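Local coordinates for protein terminal oxygenase component of carbazole (Janthinobacterium sp., PDB 7BUG) that catalyses the angular dioxygenation of carbazole as the terminal oxygenase of carbazole 1,9a-dioxygenase, using a Rieske [2Fe-2S] cluster and a mononuclear iron, at residues 267-271 with 282-286. Sequence-based numbering, arbitrary orientation.
Sequences PGVLK and QFEWY
Val269 sits over one face of the Trp285 indole, its CB 3.4 Å from the centroid of the five-membered ring in a CH-pi contact and its CG2 3.4 Å from Trp285 CD2. The two belong to a buried antiparallel beta hairpin in the catalytic domain, where Val269–Trp285 and Lys271–Phe283 are non-hydrogen-bonded pairs and Leu270–Glu284 is a hydrogen-bonded one. CG2 of Val269 sits anti to the backbone N, which carries it over the centre of the indole, and Phe153 meets both Trp285 and Phe283 edge-to-face. With an alanine at Trp285, Val269 would probably face a gap where the indole now lies, and Phe153 would lose one of these two partners. On the same side of the sheet, the extended Lys271 chain runs beside the Phe283 ring, its CD 3.8 Å from CE2, before NZ bonds to Pro151 O. Leu270 N to Glu284 O (2.8 Å) and Glu284 N to Leu270 O (2.9 Å) tie the strands; Tyr286 N adds a third bond to Gly268 O. Gly268 and Val269 form a classic beta bulge against strand 261-265. The other face, with Leu270 and Glu284, turns toward the iron site: the Glu284 side chain is about 6 Å from the ferrous iron. The Glu284 carboxylate is gripped by Gln282 NE2 and Tyr296 at OE1, while Tyr286 OH, 3.4 Å from Leu270 CB, donates to the anti lone pair of Glu284 OE2 at 2.6 Å.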
ATOM      1  N   PRO A 267      15.292  17.576  21.643  1.00 11.60           N
ATOM      2  CA  PRO A 267      14.619  16.333  21.226  1.00 11.83           C
ATOM      3  C   PRO A 267      15.185  15.579  20.002  1.00 10.96           C
ATOM      4  O   PRO A 267      14.658  14.525  19.634  1.00 11.98           O
ATOM      5  CB  PRO A 267      13.211  16.830  20.840  1.00 12.37           C
ATOM      6  CG  PRO A 267      13.496  18.231  20.280  1.00 12.55           C
ATOM      7  CD  PRO A 267      14.573  18.774  21.183  1.00 12.40           C
ATOM      8  N   GLY A 268      16.223  16.109  19.393  1.00 11.93           N
ATOM      9  CA  GLY A 268      16.857  15.474  18.226  1.00 11.95           C
ATOM     10  C   GLY A 268      17.470  16.531  17.333  1.00 10.94           C
ATOM     11  O   GLY A 268      17.000  16.775  16.184  1.00 12.42           O
ATOM     12  N   VAL A 269      18.521  17.168  17.834  1.00 12.14           N
ATOM     13  CA  VAL A 269      19.181  18.277  17.125  1.00 11.78           C
ATOM     14  C   VAL A 269      20.678  18.135  17.354  1.00 12.57           C
ATOM     15  O   VAL A 269      21.148  17.995  18.513  1.00 12.28           O
ATOM     16  CB  VAL A 269      18.662  19.678  17.489  1.00 12.84           C
ATOM     17  CG1 VAL A 269      18.603  19.912  18.969  1.00 13.42           C
ATOM     18  CG2 VAL A 269      19.497  20.750  16.861  1.00 13.81           C
ATOM     19  N   LEU A 270      21.402  18.149  16.244  1.00 11.90           N
ATOM     20  CA  LEU A 270      22.871  18.013  16.193  1.00 13.04           C
ATOM     21  C   LEU A 270      23.496  19.406  16.092  1.00 12.44           C
ATOM     22  O   LEU A 270      23.035  20.275  15.321  1.00 14.48           O
ATOM     23  CB  LEU A 270      23.236  17.182  14.963  1.00 13.79           C
ATOM     24  CG  LEU A 270      24.711  16.799  14.799  1.00 14.56           C
ATOM     25  CD1 LEU A 270      25.071  15.644  15.724  1.00 15.00           C
ATOM     26  CD2 LEU A 270      25.023  16.425  13.357  1.00 15.58           C
ATOM     27  N   LYS A 271      24.597  19.593  16.817  1.00 12.95           N
ATOM     28  CA  LYS A 271      25.469  20.775  16.709  1.00 13.25           C
ATOM     29  C   LYS A 271      26.866  20.319  16.321  1.00 14.09           C
ATOM     30  O   LYS A 271      27.434  19.448  16.995  1.00 15.60           O
ATOM     31  CB  LYS A 271      25.491  21.522  18.035  1.00 14.81           C
ATOM     32  CG  LYS A 271      26.423  22.725  18.018  1.00 16.32           C
ATOM     33  CD  LYS A 271      26.471  23.456  19.333  1.00 16.42           C
ATOM     34  CE  LYS A 271      27.565  24.487  19.368  1.00 18.09           C
ATOM     35  NZ  LYS A 271      27.581  25.225  20.650  1.00 21.59           N
ATOM     36  N   GLN A 282      27.089  24.332  12.508  1.00 14.62           N
ATOM     37  CA  GLN A 282      25.888  23.735  11.904  1.00 14.29           C
ATOM     38  C   GLN A 282      24.970  23.218  13.012  1.00 13.15           C
ATOM     39  O   GLN A 282      25.443  22.505  13.887  1.00 14.60           O
ATOM     40  CB  GLN A 282      26.304  22.680  10.887  1.00 14.59           C
ATOM     41  CG  GLN A 282      25.136  22.025  10.185  1.00 14.96           C
ATOM     42  CD  GLN A 282      25.451  21.419   8.832  1.00 18.40           C
ATOM     43  OE1 GLN A 282      26.459  21.767   8.213  1.00 19.19           O
ATOM     44  NE2 GLN A 282      24.599  20.506   8.358  1.00 18.07           N
ATOM     45  N   PHE A 283      23.698  23.568  12.936  1.00 14.16           N
ATOM     46  CA  PHE A 283      22.683  22.987  13.844  1.00 14.19           C
ATOM     47  C   PHE A 283      21.612  22.359  12.962  1.00 13.15           C
ATOM     48  O   PHE A 283      21.048  23.039  12.094  1.00 15.37           O
ATOM     49  CB  PHE A 283      22.061  24.054  14.743  1.00 14.84           C
ATOM     50  CG  PHE A 283      22.964  25.056  15.429  1.00 15.33           C
ATOM     51  CD1 PHE A 283      23.293  26.263  14.811  1.00 16.23           C
ATOM     52  CD2 PHE A 283      23.442  24.831  16.715  1.00 14.75           C
ATOM     53  CE1 PHE A 283      24.063  27.214  15.474  1.00 16.49           C
ATOM     54  CE2 PHE A 283      24.192  25.797  17.375  1.00 15.95           C
ATOM     55  CZ  PHE A 283      24.470  26.995  16.764  1.00 16.45           C
ATOM     56  N   GLU A 284      21.335  21.070  13.142  1.00 13.19           N
ATOM     57  CA  GLU A 284      20.339  20.441  12.276  1.00 12.05           C
ATOM     58  C   GLU A 284      19.417  19.563  13.136  1.00 11.77           C
ATOM     59  O   GLU A 284      19.860  18.772  13.979  1.00 12.72           O
ATOM     60  CB  GLU A 284      20.992  19.705  11.094  1.00 13.71           C
ATOM     61  CG  GLU A 284      21.909  18.610  11.492  1.00 14.15           C
ATOM     62  CD  GLU A 284      22.467  17.862  10.266  1.00 15.50           C
ATOM     63  OE1 GLU A 284      22.693  18.563   9.244  1.00 16.18           O
ATOM     64  OE2 GLU A 284      22.573  16.643  10.309  1.00 15.45           O
ATOM     65  N   TRP A 285      18.134  19.700  12.850  1.00 11.87           N
ATOM     66  CA  TRP A 285      17.074  18.923  13.512  1.00 11.68           C
ATOM     67  C   TRP A 285      16.602  17.816  12.569  1.00 12.11           C
ATOM     68  O   TRP A 285      16.547  18.050  11.330  1.00 12.83           O
ATOM     69  CB  TRP A 285      15.892  19.806  13.867  1.00 11.52           C
ATOM     70  CG  TRP A 285      16.042  20.696  15.066  1.00 10.89           C
ATOM     71  CD1 TRP A 285      15.412  20.470  16.246  1.00 11.39           C
ATOM     72  CD2 TRP A 285      16.755  21.943  15.223  1.00 12.03           C
ATOM     73  NE1 TRP A 285      15.642  21.493  17.127  1.00 11.85           N
ATOM     74  CE2 TRP A 285      16.478  22.401  16.533  1.00 11.95           C
ATOM     75  CE3 TRP A 285      17.577  22.718  14.396  1.00 11.50           C
ATOM     76  CZ2 TRP A 285      17.008  23.591  17.028  1.00 13.86           C
ATOM     77  CZ3 TRP A 285      18.075  23.915  14.894  1.00 12.48           C
ATOM     78  CH2 TRP A 285      17.793  24.321  16.193  1.00 13.44           C
ATOM     79  N   TYR A 286      16.102  16.761  13.174  1.00 10.71           N
ATOM     80  CA  TYR A 286      15.428  15.636  12.522  1.00 10.91           C
ATOM     81  C   TYR A 286      14.058  15.512  13.165  1.00 11.26           C
ATOM     82  O   TYR A 286      13.893  14.830  14.204  1.00 11.39           O
ATOM     83  CB  TYR A 286      16.282  14.397  12.656  1.00 12.49           C
ATOM     84  CG  TYR A 286      17.759  14.646  12.538  1.00 12.22           C
ATOM     85  CD1 TYR A 286      18.393  14.788  11.300  1.00 12.39           C
ATOM     86  CD2 TYR A 286      18.521  14.823  13.677  1.00 12.15           C
ATOM     87  CE1 TYR A 286      19.760  15.010  11.232  1.00 12.53           C
ATOM     88  CE2 TYR A 286      19.881  15.066  13.613  1.00 12.40           C
ATOM     89  CZ  TYR A 286      20.508  15.160  12.386  1.00 12.37           C
ATOM     90  OH  TYR A 286      21.879  15.396  12.465  1.00 13.56           O
TER
HETATM   91  O   HOH W   1      13.403  14.981  16.970  1.00 21.93           O
HETATM   92  O   HOH W   2      14.094  17.273  16.362  1.00 17.49           O